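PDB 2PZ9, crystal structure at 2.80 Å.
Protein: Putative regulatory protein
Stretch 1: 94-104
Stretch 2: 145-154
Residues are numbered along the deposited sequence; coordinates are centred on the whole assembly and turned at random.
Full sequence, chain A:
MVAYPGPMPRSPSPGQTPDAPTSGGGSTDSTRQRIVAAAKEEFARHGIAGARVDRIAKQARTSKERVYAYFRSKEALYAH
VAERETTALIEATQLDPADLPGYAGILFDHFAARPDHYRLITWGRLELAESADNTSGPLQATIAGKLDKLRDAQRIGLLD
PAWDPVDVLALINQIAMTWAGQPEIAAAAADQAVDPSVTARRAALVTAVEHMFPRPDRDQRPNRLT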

# COMPACT_ATOMS: atom_id res chain seq x y z
N GLN A 94 20.17 3.93 2.26
CA GLN A 94 20.84 5.22 2.15
C GLN A 94 20.17 6.03 1.02
O GLN A 94 20.13 5.59 -0.14
CB GLN A 94 22.35 4.98 1.92
CG GLN A 94 23.18 6.12 1.25
CD GLN A 94 23.54 7.27 2.21
OE1 GLN A 94 23.33 8.46 1.88
NE2 GLN A 94 24.08 6.93 3.37
N LEU A 95 19.61 7.19 1.37
CA LEU A 95 18.99 8.03 0.36
C LEU A 95 20.00 8.88 -0.40
O LEU A 95 20.78 9.62 0.20
CB LEU A 95 17.91 8.93 0.95
CG LEU A 95 17.51 10.18 0.12
CD1 LEU A 95 16.90 9.86 -1.26
CD2 LEU A 95 16.57 11.09 0.89
N ASP A 96 19.97 8.77 -1.72
CA ASP A 96 20.74 9.65 -2.57
C ASP A 96 19.83 10.65 -3.27
O ASP A 96 19.10 10.28 -4.20
CB ASP A 96 21.53 8.85 -3.61
CG ASP A 96 22.63 9.68 -4.26
OD1 ASP A 96 22.44 10.90 -4.50
OD2 ASP A 96 23.71 9.10 -4.52
N PRO A 97 19.86 11.93 -2.83
CA PRO A 97 18.98 12.97 -3.36
C PRO A 97 19.29 13.30 -4.81
O PRO A 97 18.43 13.82 -5.53
CB PRO A 97 19.27 14.16 -2.46
CG PRO A 97 19.88 13.59 -1.25
CD PRO A 97 20.71 12.48 -1.75
N ALA A 98 20.51 12.96 -5.24
CA ALA A 98 20.98 13.22 -6.59
C ALA A 98 20.71 12.04 -7.52
O ALA A 98 20.99 12.12 -8.72
CB ALA A 98 22.46 13.55 -6.57
N ASP A 99 20.17 10.95 -6.97
CA ASP A 99 19.67 9.86 -7.78
C ASP A 99 18.43 9.27 -7.13
O ASP A 99 18.46 8.23 -6.46
CB ASP A 99 20.74 8.79 -7.99
CG ASP A 99 20.29 7.66 -8.94
OD1 ASP A 99 19.18 7.71 -9.52
OD2 ASP A 99 21.04 6.69 -9.09
N LEU A 100 17.33 9.95 -7.32
CA LEU A 100 16.09 9.48 -6.78
C LEU A 100 15.56 8.21 -7.47
O LEU A 100 15.09 7.31 -6.77
CB LEU A 100 15.08 10.61 -6.80
CG LEU A 100 15.49 11.76 -5.90
CD1 LEU A 100 14.66 12.96 -6.25
CD2 LEU A 100 15.34 11.41 -4.43
N PRO A 101 15.65 8.12 -8.83
CA PRO A 101 15.20 6.85 -9.46
C PRO A 101 16.04 5.63 -9.07
O PRO A 101 15.52 4.52 -8.97
CB PRO A 101 15.28 7.14 -10.97
CG PRO A 101 16.16 8.34 -11.12
CD PRO A 101 16.10 9.11 -9.84
N GLY A 102 17.34 5.84 -8.85
CA GLY A 102 18.22 4.81 -8.35
C GLY A 102 17.79 4.46 -6.95
O GLY A 102 17.80 3.30 -6.56
N TYR A 103 17.39 5.47 -6.18
CA TYR A 103 16.85 5.25 -4.85
C TYR A 103 15.63 4.31 -4.90
O TYR A 103 15.49 3.39 -4.08
CB TYR A 103 16.48 6.60 -4.20
CG TYR A 103 15.79 6.49 -2.86
CD1 TYR A 103 14.59 7.17 -2.61
CD2 TYR A 103 16.33 5.70 -1.83
CE1 TYR A 103 13.92 7.08 -1.36
CE2 TYR A 103 15.68 5.60 -0.56
CZ TYR A 103 14.49 6.29 -0.34
OH TYR A 103 13.85 6.18 0.87
N ALA A 104 14.76 4.55 -5.88
CA ALA A 104 13.53 3.79 -6.01
C ALA A 104 13.85 2.35 -6.36
O ALA A 104 13.19 1.45 -5.86
CB ALA A 104 12.62 4.41 -7.05
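Stretch 2 (145-154) GKLDKLRDAQ

A helix that packs against a loop usually offers one stripe of side chains, spaced three or four residues apart, and the long side chains of its lysines can add polar contacts to the apolar ones. Residues 145–154 of this putative regulatory protein illustrate the rule. The whole stretch is helical, with phi/psi near -65/-40 and i to i+4 backbone hydrogen bonds from Lys149 N to Gly145 O onward. It runs in the same sense as the loop of stretch 1: Lys146 lies nearest Leu95 (7.0 Å between their CA atoms), and Ala153 nearest Pro97 (5.9 Å between CA atoms).

Gly145 makes no contact. Lys146 opens the stripe; its CB lies 3.7 Å from Leu95 CD2, and its chain, m at chi1 and t thereafter, extends until NZ donates a hydrogen bond to Tyr103 OH at 3.1 Å. Leu147 points away, and Asp148 is out of reach. Lys149 returns to the interface. Its CG is 3.9 Å from Pro97 CG, while NZ donates to Gln94 OE1 at 3.2 Å and, weakly, to Leu95 O, also at 3.2 Å. Water 1 bridges the same two side chains, accepting from Lys149 NZ at 2.8 Å and donating to Gln94 OE1 at 3.0 Å.

Leu150 leaves its backbone sideways, yet its end comes nearer the loop: CG lies 4.2 Å from Leu95 CD2, and CD2 lies 4.0 Å from Leu100 CD2, so one leucine touches both the loop and the start of the following helix. Arg151 and Asp152 stay clear of stretch 1. One turn beyond Lys149, Ala153 sets its CB 3.6 Å from Pro97 CB, where the two backbones also run close. Gln154 is out of reach. The contact buries 413 Å² in total, summed over both sides.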

# COMPACT_ATOMS: atom_id res chain seq x y z
N GLY A 145 15.29 13.19 8.89
CA GLY A 145 16.62 13.31 8.29
C GLY A 145 16.59 13.40 6.77
O GLY A 145 17.24 14.26 6.16
N LYS A 146 15.83 12.50 6.15
CA LYS A 146 15.72 12.47 4.70
C LYS A 146 15.04 13.71 4.12
O LYS A 146 15.38 14.16 3.04
CB LYS A 146 14.99 11.21 4.23
CG LYS A 146 15.77 9.95 4.51
CD LYS A 146 15.03 8.76 3.98
CE LYS A 146 15.59 7.50 4.53
NZ LYS A 146 14.98 6.37 3.77
N LEU A 147 14.07 14.26 4.85
CA LEU A 147 13.43 15.49 4.43
C LEU A 147 14.46 16.61 4.47
O LEU A 147 14.47 17.48 3.61
CB LEU A 147 12.23 15.82 5.30
CG LEU A 147 11.05 14.84 5.21
CD1 LEU A 147 10.05 15.10 6.33
CD2 LEU A 147 10.38 14.88 3.84
N ASP A 148 15.34 16.58 5.46
CA ASP A 148 16.42 17.54 5.44
C ASP A 148 17.37 17.34 4.27
O ASP A 148 17.78 18.30 3.64
CB ASP A 148 17.13 17.58 6.79
CG ASP A 148 16.68 18.76 7.61
OD1 ASP A 148 15.49 18.79 8.01
OD2 ASP A 148 17.50 19.68 7.83
N LYS A 149 17.67 16.09 3.95
CA LYS A 149 18.54 15.73 2.83
C LYS A 149 17.92 16.26 1.52
O LYS A 149 18.61 16.83 0.67
CB LYS A 149 18.71 14.20 2.79
CG LYS A 149 20.14 13.66 2.61
CD LYS A 149 20.44 12.53 3.67
CE LYS A 149 21.11 11.23 3.12
NZ LYS A 149 22.35 11.43 2.31
N LEU A 150 16.61 16.13 1.37
CA LEU A 150 15.94 16.69 0.21
C LEU A 150 15.91 18.22 0.23
O LEU A 150 16.13 18.83 -0.81
CB LEU A 150 14.54 16.09 0.05
CG LEU A 150 14.51 14.56 -0.13
CD1 LEU A 150 13.24 13.94 0.45
CD2 LEU A 150 14.71 14.13 -1.58
N ARG A 151 15.65 18.83 1.39
CA ARG A 151 15.70 20.29 1.51
C ARG A 151 17.03 20.75 0.97
O ARG A 151 17.11 21.75 0.26
CB ARG A 151 15.52 20.74 2.96
CG ARG A 151 14.11 21.20 3.32
CD ARG A 151 13.74 20.96 4.79
NE ARG A 151 12.42 20.31 4.87
CZ ARG A 151 11.95 19.59 5.90
NH1 ARG A 151 12.66 19.40 7.01
NH2 ARG A 151 10.73 19.05 5.81
N ASP A 152 18.07 19.99 1.28
CA ASP A 152 19.44 20.31 0.87
C ASP A 152 19.63 20.18 -0.62
O ASP A 152 20.22 21.05 -1.24
CB ASP A 152 20.44 19.42 1.57
CG ASP A 152 20.55 19.73 3.04
OD1 ASP A 152 20.08 20.83 3.45
OD2 ASP A 152 21.10 18.88 3.79
N ALA A 153 19.15 19.07 -1.19
CA ALA A 153 19.18 18.87 -2.63
C ALA A 153 18.61 20.08 -3.37
O ALA A 153 19.17 20.52 -4.36
CB ALA A 153 18.42 17.61 -2.99
N GLN A 154 17.50 20.60 -2.85
CA GLN A 154 16.79 21.71 -3.48
C GLN A 154 17.63 22.97 -3.43
O GLN A 154 17.80 23.62 -4.46
CB GLN A 154 15.43 21.93 -2.83
CG GLN A 154 14.48 20.80 -3.15
CD GLN A 154 13.08 21.00 -2.61
OE1 GLN A 154 12.88 21.14 -1.40
NE2 GLN A 154 12.09 20.98 -3.50
O HOH W 1 23.81 10.75 0.05